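Local coordinates for protein 2-hydroxyisocaproyl-CoA dehydratase activator (Clostridium difficile, PDB 4EHU) that transfers one electron from the [4Fe-4S] cluster carried by its homodimer to (R)-2-hydroxyisocaproyl-CoA dehydratase, with concomitant ATP hydrolysis, in the reductive branch of L-leucine fermentation, at residues M4-G9 with S40-K45; E22-S27 with P237-L242; V60-Y65 with S71-Q76. All coordinates share one frame; numbering follows the deposited sequence. Where two conformers were deposited one is given.

Contact 1: residues M4-G9 with S40-K45. With ANP (phosphoaminophosphonic acid-adenylate ester), chain D.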
loop_
_atom_site.group_PDB
_atom_site.type_symbol
_atom_site.label_atom_id
_atom_site.label_comp_id
_atom_site.label_asym_id
_atom_site.label_seq_id
_atom_site.Cartn_x
_atom_site.Cartn_y
_atom_site.Cartn_z
ATOM N N MET A 4 15.602 -24.788 -21.495
ATOM C CA MET A 4 15.762 -23.827 -20.406
ATOM C C MET A 4 14.503 -22.996 -20.217
ATOM O O MET A 4 13.864 -22.600 -21.184
ATOM C CB MET A 4 16.931 -22.891 -20.710
ATOM C CG MET A 4 17.231 -21.905 -19.597
ATOM S SD MET A 4 18.715 -20.941 -19.926
ATOM C CE MET A 4 19.989 -22.062 -19.353
ATOM N N GLY A 5 14.165 -22.748 -18.953
ATOM C CA GLY A 5 13.092 -21.842 -18.574
ATOM C C GLY A 5 13.653 -20.686 -17.756
ATOM O O GLY A 5 14.483 -20.895 -16.878
ATOM N N LEU A 6 13.222 -19.470 -18.072
ATOM C CA LEU A 6 13.605 -18.283 -17.317
ATOM C C LEU A 6 12.335 -17.614 -16.831
ATOM O O LEU A 6 11.400 -17.448 -17.600
ATOM C CB LEU A 6 14.390 -17.307 -18.195
ATOM C CG LEU A 6 15.785 -17.748 -18.634
ATOM C CD1 LEU A 6 16.363 -16.732 -19.609
ATOM C CD2 LEU A 6 16.697 -17.928 -17.430
ATOM N N ASP A 7 12.300 -17.241 -15.558
ATOM C CA ASP A 7 11.158 -16.544 -14.973
ATOM C C ASP A 7 11.682 -15.227 -14.406
ATOM O O ASP A 7 12.351 -15.196 -13.385
ATOM C CB ASP A 7 10.501 -17.430 -13.894
ATOM C CG ASP A 7 9.402 -16.708 -13.091
ATOM O OD1 ASP A 7 9.077 -15.527 -13.343
ATOM O OD2 ASP A 7 8.859 -17.351 -12.180
ATOM N N ILE A 8 11.417 -14.138 -15.110
ATOM C CA ILE A 8 11.931 -12.841 -14.722
ATOM C C ILE A 8 10.809 -12.066 -14.060
ATOM O O ILE A 8 9.972 -11.470 -14.730
ATOM C CB ILE A 8 12.467 -12.077 -15.945
ATOM C CG1 ILE A 8 13.464 -12.959 -16.700
ATOM C CG2 ILE A 8 13.116 -10.777 -15.504
ATOM C CD1 ILE A 8 13.821 -12.431 -18.093
ATOM N N GLY A 9 10.762 -12.110 -12.733
ATOM C CA GLY A 9 9.668 -11.473 -12.032
ATOM C C GLY A 9 10.018 -10.061 -11.626
ATOM O O GLY A 9 11.054 -9.529 -12.023
ATOM N N SER A 40 20.865 -12.008 -16.812
ATOM C CA SER A 40 22.171 -12.386 -17.339
ATOM C C SER A 40 22.959 -13.158 -16.281
ATOM O O SER A 40 23.659 -14.116 -16.600
ATOM C CB SER A 40 22.953 -11.160 -17.831
ATOM O OG SER A 40 23.209 -10.244 -16.785
ATOM N N ARG A 41 22.823 -12.756 -15.021
ATOM C CA ARG A 41 23.515 -13.421 -13.928
ATOM C C ARG A 41 22.987 -14.838 -13.716
ATOM O O ARG A 41 23.747 -15.753 -13.400
ATOM C CB ARG A 41 23.372 -12.598 -12.652
ATOM C CG ARG A 41 23.937 -11.191 -12.775
ATOM C CD ARG A 41 23.611 -10.357 -11.553
ATOM N NE ARG A 41 24.045 -11.015 -10.326
ATOM C CZ ARG A 41 23.773 -10.577 -9.101
ATOM N NH1 ARG A 41 24.212 -11.249 -8.045
ATOM N NH2 ARG A 41 23.061 -9.470 -8.932
ATOM N N VAL A 42 21.683 -15.018 -13.890
ATOM C CA VAL A 42 21.076 -16.337 -13.790
ATOM C C VAL A 42 21.696 -17.251 -14.845
ATOM O O VAL A 42 22.103 -18.374 -14.560
ATOM C CB VAL A 42 19.546 -16.254 -13.991
ATOM C CG1 VAL A 42 18.947 -17.622 -14.216
ATOM C CG2 VAL A 42 18.893 -15.577 -12.796
ATOM N N LEU A 43 21.781 -16.746 -16.065
ATOM C CA LEU A 43 22.332 -17.507 -17.176
ATOM C C LEU A 43 23.776 -17.914 -16.923
ATOM O O LEU A 43 24.148 -19.062 -17.154
ATOM C CB LEU A 43 22.248 -16.682 -18.455
ATOM C CG LEU A 43 20.844 -16.539 -19.037
ATOM C CD1 LEU A 43 20.844 -15.534 -20.179
ATOM C CD2 LEU A 43 20.351 -17.895 -19.505
ATOM N N GLU A 44 24.589 -16.971 -16.460
ATOM C CA GLU A 44 25.985 -17.256 -16.151
ATOM C C GLU A 44 26.096 -18.436 -15.198
ATOM O O GLU A 44 26.956 -19.294 -15.363
ATOM C CB GLU A 44 26.658 -16.042 -15.515
ATOM C CG GLU A 44 26.818 -14.863 -16.445
ATOM C CD GLU A 44 27.270 -13.616 -15.714
ATOM O OE1 GLU A 44 27.795 -13.741 -14.587
ATOM O OE2 GLU A 44 27.093 -12.509 -16.263
ATOM N N LYS A 45 25.226 -18.478 -14.195
ATOM C CA LYS A 45 25.317 -19.508 -13.170
ATOM C C LYS A 45 24.819 -20.864 -13.657
ATOM O O LYS A 45 25.399 -21.890 -13.320
ATOM C CB LYS A 45 24.568 -19.082 -11.913
ATOM C CG LYS A 45 25.219 -17.907 -11.214
ATOM C CD LYS A 45 25.053 -17.987 -9.711
ATOM C CE LYS A 45 25.901 -16.944 -9.008
ATOM N NZ LYS A 45 27.345 -17.090 -9.343
HETATM P PG ANP D . 6.106 -11.299 -9.064
HETATM O O1G ANP D . 6.297 -10.486 -10.339
HETATM O O2G ANP D . 5.722 -12.717 -9.401
HETATM O O3G ANP D . 5.180 -10.661 -8.104
HETATM P PB ANP D . 8.809 -12.470 -8.356
HETATM O O1B ANP D . 10.164 -11.898 -8.680
HETATM O O2B ANP D . 8.375 -13.691 -9.169
HETATM N N3B ANP D . 7.663 -11.175 -8.354
HETATM P PA ANP D . 9.395 -14.350 -6.219
HETATM O O1A ANP D . 10.746 -14.594 -6.795
HETATM O O2A ANP D . 8.278 -15.357 -6.377
HETATM O O3A ANP D . 8.828 -12.946 -6.797
HETATM O "O5'" ANP D . 9.465 -13.982 -4.656
HETATM C "C5'" ANP D . 10.192 -12.830 -4.217
HETATM C "C4'" ANP D . 10.219 -12.820 -2.692
HETATM O "O4'" ANP D . 10.260 -14.058 -1.997
HETATM C "C3'" ANP D . 10.692 -11.660 -1.836
HETATM O "O3'" ANP D . 9.810 -10.536 -1.957
HETATM C "C2'" ANP D . 10.752 -12.287 -0.438
HETATM O "O2'" ANP D . 9.706 -11.808 0.426
HETATM C "C1'" ANP D . 10.591 -13.795 -0.629
HETATM N N9 ANP D . 11.825 -14.559 -0.371
HETATM C C8 ANP D . 12.913 -14.635 -1.164
HETATM N N7 ANP D . 13.834 -15.478 -0.634
HETATM C C5 ANP D . 13.305 -15.951 0.521
HETATM C C6 ANP D . 13.730 -16.882 1.569
HETATM N N6 ANP D . 14.950 -17.465 1.483
HETATM N N1 ANP D . 12.875 -17.114 2.598
HETATM C C2 ANP D . 11.667 -16.539 2.683
HETATM N N3 ANP D . 11.219 -15.669 1.764
HETATM C C4 ANP D . 11.979 -15.356 0.685
#

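Contact 2: residues E22-S27 with P237-L242. With ANP (phosphoaminophosphonic acid-adenylate ester), chain D.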
loop_
_atom_site.group_PDB
_atom_site.type_symbol
_atom_site.label_atom_id
_atom_site.label_comp_id
_atom_site.label_asym_id
_atom_site.label_seq_id
_atom_site.Cartn_x
_atom_site.Cartn_y
_atom_site.Cartn_z
ATOM N N GLU A 22 12.546 -34.109 -18.182
ATOM C CA GLU A 22 12.270 -34.919 -17.002
ATOM C C GLU A 22 13.172 -34.620 -15.817
ATOM O O GLU A 22 12.721 -34.703 -14.686
ATOM C CB GLU A 22 12.290 -36.418 -17.346
ATOM C CG GLU A 22 13.565 -36.928 -17.965
ATOM C CD GLU A 22 13.503 -38.422 -18.259
ATOM O OE1 GLU A 22 12.462 -39.046 -17.950
ATOM O OE2 GLU A 22 14.489 -38.973 -18.799
ATOM N N ASP A 23 14.424 -34.248 -16.058
ATOM C CA ASP A 23 15.369 -34.070 -14.963
ATOM C C ASP A 23 15.940 -32.656 -14.877
ATOM O O ASP A 23 16.596 -32.184 -15.799
ATOM C CB ASP A 23 16.515 -35.083 -15.093
ATOM C CG ASP A 23 16.065 -36.514 -14.830
ATOM O OD1 ASP A 23 15.333 -36.750 -13.838
ATOM O OD2 ASP A 23 16.437 -37.404 -15.621
ATOM N N ILE A 24 15.688 -31.987 -13.756
ATOM C CA ILE A 24 16.289 -30.688 -13.491
ATOM C C ILE A 24 17.775 -30.879 -13.235
ATOM O O ILE A 24 18.155 -31.472 -12.228
ATOM C CB ILE A 24 15.668 -30.019 -12.250
ATOM C CG1 ILE A 24 14.162 -29.816 -12.440
ATOM C CG2 ILE A 24 16.343 -28.684 -11.972
ATOM C CD1 ILE A 24 13.470 -29.190 -11.235
ATOM N N VAL A 25 18.618 -30.395 -14.145
ATOM C CA VAL A 25 20.062 -30.545 -13.985
ATOM C C VAL A 25 20.695 -29.267 -13.439
ATOM O O VAL A 25 21.863 -29.260 -13.051
ATOM C CB VAL A 25 20.765 -30.985 -15.303
ATOM C CG1 VAL A 25 20.281 -32.371 -15.724
ATOM C CG2 VAL A 25 20.548 -29.967 -16.427
ATOM N N ALA A 26 19.917 -28.188 -13.385
ATOM C CA ALA A 26 20.419 -26.926 -12.858
ATOM C C ALA A 26 19.276 -25.963 -12.579
ATOM O O ALA A 26 18.248 -25.961 -13.262
ATOM C CB ALA A 26 21.417 -26.291 -13.826
ATOM N N SER A 27 19.456 -25.149 -11.548
ATOM C CA SER A 27 18.505 -24.101 -11.241
ATOM C C SER A 27 19.253 -22.978 -10.555
ATOM O O SER A 27 20.334 -23.180 -10.012
ATOM C CB SER A 27 17.405 -24.630 -10.340
ATOM O OG SER A 27 17.936 -24.993 -9.073
ATOM N N PRO A 237 6.275 -27.310 -2.834
ATOM C CA PRO A 237 7.333 -28.064 -3.524
ATOM C C PRO A 237 8.672 -27.840 -2.854
ATOM O O PRO A 237 8.797 -26.922 -2.048
ATOM C CB PRO A 237 7.363 -27.445 -4.930
ATOM C CG PRO A 237 6.096 -26.640 -5.048
ATOM C CD PRO A 237 5.708 -26.233 -3.665
ATOM N N ASP A 238 9.665 -28.685 -3.160
ATOM C CA ASP A 238 10.991 -28.466 -2.633
ATOM C C ASP A 238 11.566 -27.156 -3.155
ATOM O O ASP A 238 12.408 -26.544 -2.505
ATOM C CB ASP A 238 11.916 -29.637 -3.009
ATOM C CG ASP A 238 11.509 -30.938 -2.326
ATOM O OD1 ASP A 238 10.954 -30.876 -1.205
ATOM O OD2 ASP A 238 11.740 -32.019 -2.906
ATOM N N ILE A 239 11.101 -26.734 -4.331
ATOM C CA ILE A 239 11.656 -25.559 -5.022
ATOM C C ILE A 239 10.571 -24.538 -5.385
ATOM O O ILE A 239 10.379 -24.205 -6.548
ATOM C CB ILE A 239 12.379 -25.976 -6.327
ATOM C CG1 ILE A 239 11.487 -26.908 -7.162
ATOM C CG2 ILE A 239 13.689 -26.691 -6.001
ATOM C CD1 ILE A 239 11.973 -27.104 -8.630
ATOM N N PRO A 240 9.855 -24.021 -4.380
ATOM C CA PRO A 240 8.656 -23.219 -4.676
ATOM C C PRO A 240 8.906 -21.967 -5.502
ATOM O O PRO A 240 8.050 -21.577 -6.284
ATOM C CB PRO A 240 8.154 -22.804 -3.280
ATOM C CG PRO A 240 9.397 -22.888 -2.415
ATOM C CD PRO A 240 10.157 -24.068 -2.934
ATOM N N GLN A 241 10.062 -21.340 -5.342
ATOM C CA GLN A 241 10.353 -20.101 -6.070
ATOM C C GLN A 241 10.659 -20.359 -7.554
ATOM O O GLN A 241 10.669 -19.438 -8.361
ATOM C CB GLN A 241 11.537 -19.379 -5.419
ATOM C CG GLN A 241 11.734 -17.958 -5.923
ATOM C CD GLN A 241 12.753 -17.207 -5.101
ATOM O OE1 GLN A 241 13.519 -17.809 -4.332
ATOM N NE2 GLN A 241 12.764 -15.885 -5.240
ATOM N N LEU A 242 10.878 -21.623 -7.896
ATOM C CA LEU A 242 11.337 -22.003 -9.229
ATOM C C LEU A 242 10.278 -22.658 -10.115
ATOM O O LEU A 242 10.608 -23.099 -11.229
ATOM C CB LEU A 242 12.514 -22.974 -9.084
ATOM C CG LEU A 242 13.843 -22.329 -8.680
ATOM C CD1 LEU A 242 14.767 -23.360 -8.049
ATOM C CD2 LEU A 242 14.512 -21.646 -9.879
HETATM P PG ANP D . 6.106 -11.299 -9.064
HETATM O O1G ANP D . 6.297 -10.486 -10.339
HETATM O O2G ANP D . 5.722 -12.717 -9.401
HETATM O O3G ANP D . 5.180 -10.661 -8.104
HETATM P PB ANP D . 8.809 -12.470 -8.356
HETATM O O1B ANP D . 10.164 -11.898 -8.680
HETATM O O2B ANP D . 8.375 -13.691 -9.169
HETATM N N3B ANP D . 7.663 -11.175 -8.354
HETATM P PA ANP D . 9.395 -14.350 -6.219
HETATM O O1A ANP D . 10.746 -14.594 -6.795
HETATM O O2A ANP D . 8.278 -15.357 -6.377
HETATM O O3A ANP D . 8.828 -12.946 -6.797
HETATM O "O5'" ANP D . 9.465 -13.982 -4.656
HETATM C "C5'" ANP D . 10.192 -12.830 -4.217
HETATM C "C4'" ANP D . 10.219 -12.820 -2.692
HETATM O "O4'" ANP D . 10.260 -14.058 -1.997
HETATM C "C3'" ANP D . 10.692 -11.660 -1.836
HETATM O "O3'" ANP D . 9.810 -10.536 -1.957
HETATM C "C2'" ANP D . 10.752 -12.287 -0.438
HETATM O "O2'" ANP D . 9.706 -11.808 0.426
HETATM C "C1'" ANP D . 10.591 -13.795 -0.629
HETATM N N9 ANP D . 11.825 -14.559 -0.371
HETATM C C8 ANP D . 12.913 -14.635 -1.164
HETATM N N7 ANP D . 13.834 -15.478 -0.634
HETATM C C5 ANP D . 13.305 -15.951 0.521
HETATM C C6 ANP D . 13.730 -16.882 1.569
HETATM N N6 ANP D . 14.950 -17.465 1.483
HETATM N N1 ANP D . 12.875 -17.114 2.598
HETATM C C2 ANP D . 11.667 -16.539 2.683
HETATM N N3 ANP D . 11.219 -15.669 1.764
HETATM C C4 ANP D . 11.979 -15.356 0.685
#

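Contact 3: residues V60-Y65 with S71-Q76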
loop_
_atom_site.group_PDB
_atom_site.type_symbol
_atom_site.label_atom_id
_atom_site.label_comp_id
_atom_site.label_asym_id
_atom_site.label_seq_id
_atom_site.Cartn_x
_atom_site.Cartn_y
_atom_site.Cartn_z
ATOM N N VAL A 60 14.417 -22.315 -25.483
ATOM C CA VAL A 60 14.361 -21.471 -24.303
ATOM C C VAL A 60 12.996 -20.815 -24.235
ATOM O O VAL A 60 12.528 -20.263 -25.223
ATOM C CB VAL A 60 15.420 -20.350 -24.369
ATOM C CG1 VAL A 60 15.321 -19.446 -23.137
ATOM C CG2 VAL A 60 16.818 -20.942 -24.504
ATOM N N VAL A 61 12.352 -20.875 -23.074
ATOM C CA VAL A 61 11.106 -20.133 -22.863
ATOM C C VAL A 61 11.286 -19.174 -21.699
ATOM O O VAL A 61 11.883 -19.525 -20.683
ATOM C CB VAL A 61 9.912 -21.071 -22.580
ATOM C CG1 VAL A 61 8.703 -20.280 -22.050
ATOM C CG2 VAL A 61 9.547 -21.872 -23.836
ATOM N N VAL A 62 10.767 -17.958 -21.852
ATOM C CA VAL A 62 10.818 -16.976 -20.778
ATOM C C VAL A 62 9.411 -16.611 -20.330
ATOM O O VAL A 62 8.479 -16.545 -21.130
ATOM C CB VAL A 62 11.588 -15.710 -21.216
ATOM C CG1 VAL A 62 10.847 -14.994 -22.336
ATOM C CG2 VAL A 62 11.804 -14.779 -20.037
ATOM N N THR A 63 9.278 -16.381 -19.034
ATOM C CA THR A 63 7.994 -16.046 -18.436
ATOM C C THR A 63 8.212 -14.946 -17.409
ATOM O O THR A 63 9.336 -14.503 -17.204
ATOM C CB THR A 63 7.354 -17.296 -17.792
ATOM O OG1 THR A 63 5.992 -17.031 -17.418
ATOM C CG2 THR A 63 8.134 -17.751 -16.576
ATOM N N GLY A 64 7.129 -14.495 -16.793
ATOM C CA GLY A 64 7.200 -13.493 -15.739
ATOM C C GLY A 64 6.921 -12.091 -16.251
ATOM O O GLY A 64 6.752 -11.869 -17.443
ATOM N N TYR A 65 6.873 -11.158 -15.312
ATOM C CA TYR A 65 6.641 -9.757 -15.583
ATOM C C TYR A 65 7.586 -9.219 -16.643
ATOM O O TYR A 65 7.184 -8.408 -17.473
ATOM C CB TYR A 65 6.821 -8.982 -14.278
ATOM C CG TYR A 65 6.601 -7.504 -14.400
ATOM C CD1 TYR A 65 5.324 -6.988 -14.520
ATOM C CD2 TYR A 65 7.670 -6.624 -14.373
ATOM C CE1 TYR A 65 5.115 -5.604 -14.622
ATOM C CE2 TYR A 65 7.478 -5.260 -14.468
ATOM C CZ TYR A 65 6.201 -4.756 -14.592
ATOM O OH TYR A 65 6.021 -3.398 -14.690
ATOM N N SER A 71 14.597 -10.884 -25.185
ATOM C CA SER A 71 14.491 -11.101 -26.627
ATOM C C SER A 71 15.174 -12.373 -27.132
ATOM O O SER A 71 15.077 -12.691 -28.318
ATOM C CB SER A 71 15.061 -9.894 -27.379
ATOM O OG SER A 71 16.476 -9.865 -27.297
ATOM N N ASP A 72 15.854 -13.100 -26.249
ATOM C CA ASP A 72 16.617 -14.279 -26.665
ATOM C C ASP A 72 15.923 -15.605 -26.341
ATOM O O ASP A 72 16.590 -16.623 -26.134
ATOM C CB ASP A 72 18.006 -14.259 -26.023
ATOM C CG ASP A 72 18.909 -13.191 -26.618
ATOM O OD1 ASP A 72 19.021 -13.127 -27.861
ATOM O OD2 ASP A 72 19.499 -12.412 -25.840
ATOM N N ALA A 73 14.595 -15.598 -26.309
ATOM C CA ALA A 73 13.833 -16.818 -26.048
ATOM C C ALA A 73 13.088 -17.248 -27.304
ATOM O O ALA A 73 12.821 -16.428 -28.181
ATOM C CB ALA A 73 12.842 -16.603 -24.883
ATOM N N ASP A 74 12.759 -18.535 -27.379
ATOM C CA ASP A 74 11.939 -19.073 -28.456
ATOM C C ASP A 74 10.454 -18.751 -28.280
ATOM O O ASP A 74 9.741 -18.527 -29.262
ATOM C CB ASP A 74 12.135 -20.578 -28.574
ATOM C CG ASP A 74 13.545 -20.949 -28.990
ATOM O OD1 ASP A 74 13.876 -20.771 -30.176
ATOM O OD2 ASP A 74 14.329 -21.420 -28.143
ATOM N N LYS A 75 9.984 -18.751 -27.036
ATOM C CA LYS A 75 8.631 -18.314 -26.734
ATOM C C LYS A 75 8.661 -17.490 -25.456
ATOM O O LYS A 75 9.526 -17.685 -24.589
ATOM C CB LYS A 75 7.684 -19.504 -26.530
ATOM C CG LYS A 75 7.446 -20.365 -27.741
ATOM C CD LYS A 75 6.569 -19.674 -28.755
ATOM C CE LYS A 75 6.460 -20.508 -30.027
ATOM N NZ LYS A 75 5.595 -19.871 -31.055
ATOM N N GLN A 76 7.728 -16.558 -25.353
ATOM C CA GLN A 76 7.455 -15.880 -24.099
ATOM C C GLN A 76 6.061 -16.307 -23.686
ATOM O O GLN A 76 5.115 -16.104 -24.434
ATOM C CB GLN A 76 7.510 -14.368 -24.301
ATOM C CG GLN A 76 8.845 -13.891 -24.815
ATOM C CD GLN A 76 8.710 -12.741 -25.790
ATOM O OE1 GLN A 76 7.811 -12.722 -26.633
ATOM N NE2 GLN A 76 9.597 -11.766 -25.671
#

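Contact 1: residues M4-G9 with S40-K45
L43 lowers one methyl between M4 and L6, and this small apolar join carries most of what passes between strand 4-8 and helix 40-45. The contact is entirely van der Waals, with no hydrogen bond across it. L43 CD2 meets the thioether of M4, 3.5 Å from SD, and the same methyl lies 4.2 Å from L6 CD1. L43 leaves the helix alongside the interface instead of pointing straight into it, but its end swings back to the strand, and its chain crosses that of L6 at about a right angle. M4 reaches out because CG is anti to the backbone N (chi1 -177°) and the chain stays extended to SD; the chain then bends at chi3 (-83°), and the polarisable sulfur, not CE, comes nearest the leucine. One helix position earlier, V42 CG1 lies 3.9 Å from L6 CD2, the two side chains sliding past each other in opposite directions. Leucine at position 6 thus has a methyl for each helix residue, while the compact valine fits where the helix comes near the sheet.

No backbone bond joins strand to helix: the strand pairs with its sheet neighbours, M4 bonding to V61 and G5 to V16, whereas E44 N bonds S40 O in the helix.

Ligand contact comes just past the strand's end: G9 CA approaches ANP O1B at 3.4 Å, and G9, having no side chain, lets the backbone pass close by this β-phosphate oxygen. A helix packed on a central strand that runs into a phosphate-binding turn is characteristic of the actin-type ATPase fold.

Contact 2: residues E22-S27 with P237-L242
I24 and I239 meet tip to tip, their CD1 methyls 3.7 Å apart, each isoleucine long enough to span the gap between strand 23-27 and the loop 237-242. At the second touching point L242 CD1 rests against S27, 3.7 Å from both CB and OG. With the serine hydroxyl between its backbone N and carbonyl carbon (chi1 66°), both of these atoms lie against the methyl, and the small side chain lets the bulky leucine come close. No hydrogen bond crosses the contact.

Around these pairs, L242 also packs on T29 and on K14, an ATP-binding lysine, while I24 rests on V16 of the adjoining strand. The loop is held in its turn by L242 N bonding to I239 O at 3.0 Å, and P240 bonds through its backbone to G214.

Between I239 and L242 stands Q241, which reaches the nucleotide: extended beyond CG, it gives ANP O1A a nearly straight hydrogen bond from NE2 (2.9 Å, 170°). Its other amide atom, OE1, accepts from R218 NH1, which fixes the amide's rotation and presents NE2 to the α-phosphate. An amide suits this place, offering donor and acceptor together. The arrangement belongs to the ATP site of an actin-fold ATPase.

Contact 3: residues V60-Y65 with S71-Q76
V60 and D74 grip each other at both ends of one residue. The V60 N-H points to D74 OD2 (2.8 Å), entering on the oxygen's anti lone pair, while V60 O accepts from D74 N at 2.8 Å, the donor tilted 21° from the carbonyl plane. The carboxylate reaches V60 N because CG lies beside D74's own backbone N (chi1 -65°), bringing the short side chain back to the strand; K75 N adds only a weak bond to the same V60 O. Farther along, V62 N bonds K75 O at 3.0 Å, in the carbonyl plane.

The tight part lies beneath V62. Its CG1 sits between the backbone N and the carbonyl carbon, and from there touches A73 CB at 3.6 Å and Q76 CG at 3.4 Å. V62 and Q76 run side by side in the same direction, and alanine's single methyl fits closely under the valine.

V61 pairs with K75 and V62 with Q76 as parallel bridges, which makes the short strand 75-76 an edge strand of the mixed five-stranded sheet, in the strand order 3-2-1-4-5 of actin-like ATPase domains. The inner strand, in contrast, is flanked by strand 2-8 and buries its three valines, whose branched side chains suit a strand.

The outer side is looser. V61 CG2 meets only the base of K75, at CB 4.0 Å, before the lysine chain bends and leads its end away from V61; the K75 side chain also touches E255 of helix 243-261. The Q76 amide also leads away from the strand, and NE2 bonds Y70 O in the intervening loop. D72 and S71 are exposed and poorly ordered.

In the fold
All three contacts reach the same sheet but at different depths. Contact 1 is the buried one, a helix laid on central strand 2-8, while contacts 2 and 3 lie toward its outermost strands, 23-30 and 75-76, and are partly exposed. Contacts 1 and 3 adjoin, since strands 2-8 and 57-63 are neighbours: L6 N approaches V61 O at 2.9 Å and L6 O approaches T63 N at 2.8 Å, both probable hydrogen bonds. Contact 2 touches neither but shares ANP with contact 1, one at the α-phosphate and one at the β-phosphate. Side-chain packing alone joins the segments of contacts 1 and 2, whereas contact 3 adds backbone pairing and a carboxylate.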